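Local coordinates for protein transcriptional regulator (Thermus thermophilus, PDB 2H0A) that probably represses or otherwise regulates transcription as a CcpA-type regulator, through a core related to the periplasmic binding proteins, at residues Y95-N98 / R99-G102; G106-L109 / A110-G114. All coordinates share one frame; numbering follows the deposited sequence.

Contact 1. Residues Y95-N98 / R99-G102; sequences YLDN and RLGG
In D97, CG lies anti to the backbone N (chi1 -171°), which sets OD1 beside the backbone N and CB of L100. The two side chains cross at about a right angle. D97 OD1 accepts from L100 N at 2.8 Å. The N-H...O angle is 158°, so the bond is fairly straight. The donor meets OD1 on its anti side, 34° out of the carboxylate plane. This is a capping bond. L100 CB lies over one face of the D97 carboxylate, 3.5 Å from D97 CG. D97 is also the centre of an inverse gamma turn, where the chain leaves strand 92-96.

N98 adds a weak backbone bond, from G102 N to N98 O at 3.4 Å. The N98 side chain sets off away from 99-102, and its OD1 is hydrogen-bonded to R137 NE. R99 is extended from CG to NE and reaches E136 in a salt bridge. G101 has a positive phi, at which a beta carbon would jam against the preceding carbonyl O.

D97 OD2 forms a salt bridge with R259. One carboxylate therefore serves both a backbone N-H and a guanidinium, and R259 would be expected to favour the ionised form of the D97 carboxylate. D97 thus ties the start of the helical region to strand 257-265.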
loop_
_atom_site.group_PDB
_atom_site.type_symbol
_atom_site.label_atom_id
_atom_site.label_comp_id
_atom_site.label_asym_id
_atom_site.label_seq_id
_atom_site.Cartn_x
_atom_site.Cartn_y
_atom_site.Cartn_z
ATOM N N TYR A 95 -15.965 -17.101 -7.394
ATOM C CA TYR A 95 -15.945 -16.289 -6.182
ATOM C C TYR A 95 -15.980 -17.173 -4.952
ATOM O O TYR A 95 -16.263 -18.362 -5.046
ATOM C CB TYR A 95 -17.147 -15.345 -6.149
ATOM C CG TYR A 95 -18.464 -16.077 -6.163
ATOM C CD1 TYR A 95 -18.976 -16.603 -7.354
ATOM C CD2 TYR A 95 -19.174 -16.296 -4.983
ATOM C CE1 TYR A 95 -20.159 -17.331 -7.366
ATOM C CE2 TYR A 95 -20.358 -17.030 -4.985
ATOM C CZ TYR A 95 -20.846 -17.546 -6.180
ATOM O OH TYR A 95 -21.999 -18.299 -6.190
ATOM N N LEU A 96 -15.702 -16.571 -3.799
ATOM C CA LEU A 96 -15.690 -17.287 -2.533
ATOM C C LEU A 96 -16.884 -16.928 -1.667
ATOM O O LEU A 96 -17.391 -15.814 -1.733
ATOM C CB LEU A 96 -14.422 -16.947 -1.754
ATOM C CG LEU A 96 -14.200 -17.835 -0.531
ATOM C CD1 LEU A 96 -13.254 -18.947 -0.926
ATOM C CD2 LEU A 96 -13.629 -17.043 0.619
ATOM N N ASP A 97 -17.328 -17.877 -0.852
ATOM C CA ASP A 97 -18.438 -17.630 0.065
ATOM C C ASP A 97 -17.818 -17.000 1.317
ATOM O O ASP A 97 -17.531 -17.694 2.296
ATOM C CB ASP A 97 -19.131 -18.940 0.447
ATOM C CG ASP A 97 -20.419 -18.717 1.225
ATOM O OD1 ASP A 97 -20.444 -17.867 2.139
ATOM O OD2 ASP A 97 -21.414 -19.404 0.927
ATOM N N ASN A 98 -17.601 -15.689 1.275
ATOM C CA ASN A 98 -17.006 -14.974 2.399
ATOM C C ASN A 98 -17.862 -14.905 3.651
ATOM O O ASN A 98 -17.325 -14.777 4.745
ATOM C CB ASN A 98 -16.617 -13.559 1.970
ATOM C CG ASN A 98 -15.243 -13.506 1.329
ATOM O OD1 ASN A 98 -14.219 -13.564 2.018
ATOM N ND2 ASN A 98 -15.212 -13.412 0.004
ATOM N N ARG A 99 -19.185 -14.973 3.498
ATOM C CA ARG A 99 -20.079 -14.922 4.656
ATOM C C ARG A 99 -19.797 -16.177 5.465
ATOM O O ARG A 99 -19.696 -16.139 6.691
ATOM C CB ARG A 99 -21.543 -14.896 4.226
ATOM C CG ARG A 99 -22.462 -14.305 5.277
ATOM C CD ARG A 99 -23.904 -14.684 5.035
ATOM N NE ARG A 99 -24.824 -13.883 5.841
ATOM C CZ ARG A 99 -25.105 -12.602 5.608
ATOM N NH1 ARG A 99 -24.540 -11.962 4.585
ATOM N NH2 ARG A 99 -25.956 -11.963 6.399
ATOM N N LEU A 100 -19.696 -17.297 4.763
ATOM C CA LEU A 100 -19.345 -18.550 5.396
ATOM C C LEU A 100 -17.857 -18.294 5.620
ATOM O O LEU A 100 -17.193 -17.683 4.774
ATOM C CB LEU A 100 -19.541 -19.705 4.417
ATOM C CG LEU A 100 -19.029 -21.074 4.858
ATOM C CD1 LEU A 100 -19.945 -21.639 5.927
ATOM C CD2 LEU A 100 -18.975 -22.001 3.669
ATOM N N GLY A 101 -17.311 -18.745 6.735
ATOM C CA GLY A 101 -15.903 -18.459 6.960
ATOM C C GLY A 101 -15.905 -17.334 7.962
ATOM O O GLY A 101 -15.124 -17.324 8.908
ATOM N N GLY A 102 -16.787 -16.365 7.732
ATOM C CA GLY A 102 -16.940 -15.292 8.685
ATOM C C GLY A 102 -17.598 -16.051 9.822
ATOM O O GLY A 102 -17.325 -15.828 11.001
#

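Contact 2. Residues G106-L109 / A110-G114; sequences GAYL and ARFPG
Y108, A110 and F112 hold together the end of helix 99-109 and the turn that follows it. The two rings form a T-shaped (edge-to-face) pair. F112 presents its edge to the face of Y108, and the ring planes stand at 69°. The centroids are 5.2 Å apart. F112 CE1 sits over the centre of the tyrosine ring, 3.8 Å above its plane. The neighbouring F112 CZ comes 3.7 Å from Y108 CZ, near the phenol end. The tyrosine reaches forward because its CG is anti to the backbone N (chi1 179°). F112 is set the other way, with CG anti to its carbonyl carbon (chi1 -58°), and its ring swings back so that its edge lies by the carbonyl oxygens of Y108 and L109.

A110 works through its backbone. Its N donates to G106 O at 2.9 Å, tilted somewhat from the carbonyl plane. This is an i to i+4 helical bond. A separate bond, F112 N to L109 O at 3.1 Å, comes from above the carbonyl plane. It closes a type I beta turn from L109 to F112. The aliphatic part of R111 lies alongside Y108 O, with CG 3.2 Å from it.

Y108 OH has a weak hydrogen bond to E266, and the F112 ring also touches P273. With an alanine at Y108, the edge of F112 would probably lose the ring face it rests on, and E266 its weak phenol partner.

L109 and F112 both pack on strands 182-185 and 210-215. The arrangement is that of a helix-to-strand connection in an alpha/beta layered domain, here between helix 99-109 and strand 116-121 of the periplasmic-binding-protein-like fold.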
loop_
_atom_site.group_PDB
_atom_site.type_symbol
_atom_site.label_atom_id
_atom_site.label_comp_id
_atom_site.label_asym_id
_atom_site.label_seq_id
_atom_site.Cartn_x
_atom_site.Cartn_y
_atom_site.Cartn_z
ATOM N N GLY A 106 -16.437 -16.981 13.555
ATOM C CA GLY A 106 -17.232 -16.684 14.734
ATOM C C GLY A 106 -17.489 -17.902 15.607
ATOM O O GLY A 106 -17.212 -17.886 16.813
ATOM N N ALA A 107 -18.024 -18.958 14.995
ATOM C CA ALA A 107 -18.324 -20.197 15.698
ATOM C C ALA A 107 -17.074 -20.801 16.306
ATOM O O ALA A 107 -17.144 -21.508 17.304
ATOM C CB ALA A 107 -18.962 -21.193 14.748
ATOM N N TYR A 108 -15.925 -20.519 15.705
ATOM C CA TYR A 108 -14.674 -21.064 16.200
ATOM C C TYR A 108 -14.158 -20.317 17.421
ATOM O O TYR A 108 -13.841 -20.930 18.443
ATOM C CB TYR A 108 -13.607 -21.042 15.103
ATOM C CG TYR A 108 -12.273 -21.579 15.572
ATOM C CD1 TYR A 108 -12.139 -22.915 15.949
ATOM C CD2 TYR A 108 -11.143 -20.756 15.641
ATOM C CE1 TYR A 108 -10.916 -23.426 16.382
ATOM C CE2 TYR A 108 -9.909 -21.252 16.070
ATOM C CZ TYR A 108 -9.805 -22.594 16.440
ATOM O OH TYR A 108 -8.607 -23.114 16.869
ATOM N N LEU A 109 -14.061 -18.994 17.300
ATOM C CA LEU A 109 -13.576 -18.142 18.379
ATOM C C LEU A 109 -14.525 -18.196 19.563
ATOM O O LEU A 109 -14.121 -18.013 20.711
ATOM C CB LEU A 109 -13.448 -16.707 17.883
ATOM C CG LEU A 109 -12.040 -16.140 17.706
ATOM C CD1 LEU A 109 -11.092 -17.208 17.221
ATOM C CD2 LEU A 109 -12.101 -14.971 16.735
ATOM N N ALA A 110 -15.793 -18.456 19.265
ATOM C CA ALA A 110 -16.824 -18.561 20.281
ATOM C C ALA A 110 -16.561 -19.721 21.239
ATOM O O ALA A 110 -17.320 -19.941 22.173
ATOM C CB ALA A 110 -18.165 -18.748 19.612
ATOM N N ARG A 111 -15.485 -20.459 21.020
ATOM C CA ARG A 111 -15.191 -21.601 21.870
ATOM C C ARG A 111 -14.053 -21.316 22.837
ATOM O O ARG A 111 -13.545 -22.230 23.486
ATOM C CB ARG A 111 -14.834 -22.801 20.997
ATOM C CG ARG A 111 -15.812 -23.055 19.854
ATOM C CD ARG A 111 -15.305 -24.150 18.938
ATOM N NE ARG A 111 -15.109 -25.387 19.684
ATOM C CZ ARG A 111 -14.320 -26.382 19.299
ATOM N NH1 ARG A 111 -13.642 -26.293 18.163
ATOM N NH2 ARG A 111 -14.203 -27.463 20.061
ATOM N N PHE A 112 -13.665 -20.047 22.940
ATOM C CA PHE A 112 -12.563 -19.650 23.816
ATOM C C PHE A 112 -12.913 -18.617 24.882
ATOM O O PHE A 112 -13.842 -17.828 24.731
ATOM C CB PHE A 112 -11.399 -19.090 22.989
ATOM C CG PHE A 112 -10.871 -20.035 21.960
ATOM C CD1 PHE A 112 -11.596 -20.305 20.801
ATOM C CD2 PHE A 112 -9.644 -20.657 22.147
ATOM C CE1 PHE A 112 -11.105 -21.183 19.841
ATOM C CE2 PHE A 112 -9.139 -21.534 21.200
ATOM C CZ PHE A 112 -9.872 -21.799 20.038
ATOM N N PRO A 113 -12.155 -18.616 25.984
ATOM C CA PRO A 113 -12.339 -17.688 27.104
ATOM C C PRO A 113 -11.891 -16.266 26.720
ATOM O O PRO A 113 -11.098 -16.087 25.790
ATOM C CB PRO A 113 -11.450 -18.285 28.194
ATOM C CG PRO A 113 -11.423 -19.741 27.856
ATOM C CD PRO A 113 -11.274 -19.731 26.372
ATOM N N GLY A 114 -12.396 -15.262 27.434
ATOM C CA GLY A 114 -12.018 -13.892 27.146
ATOM C C GLY A 114 -12.820 -13.283 26.011
ATOM O O GLY A 114 -13.231 -14.002 25.099
#

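How the contacts relate
Contacts 1 and 2 lie at the two ends of helix 99-109. Their centres are about 18 Å apart, and they have no other touch than the shared helix. The centre of contact 1 is about 9 Å from the centre of the chain, that of contact 2 about 21 Å. Contact 1 is where the chain passes from strand 92-96 into the helix, consistent with a crossover between the two subdomains of a CcpA-like core. Contact 2 is where the chain leaves the helix through the loop that leads to strand 116-121. In relatives the effector pocket lies in the cleft between the subdomains. Neither contact includes a ligand.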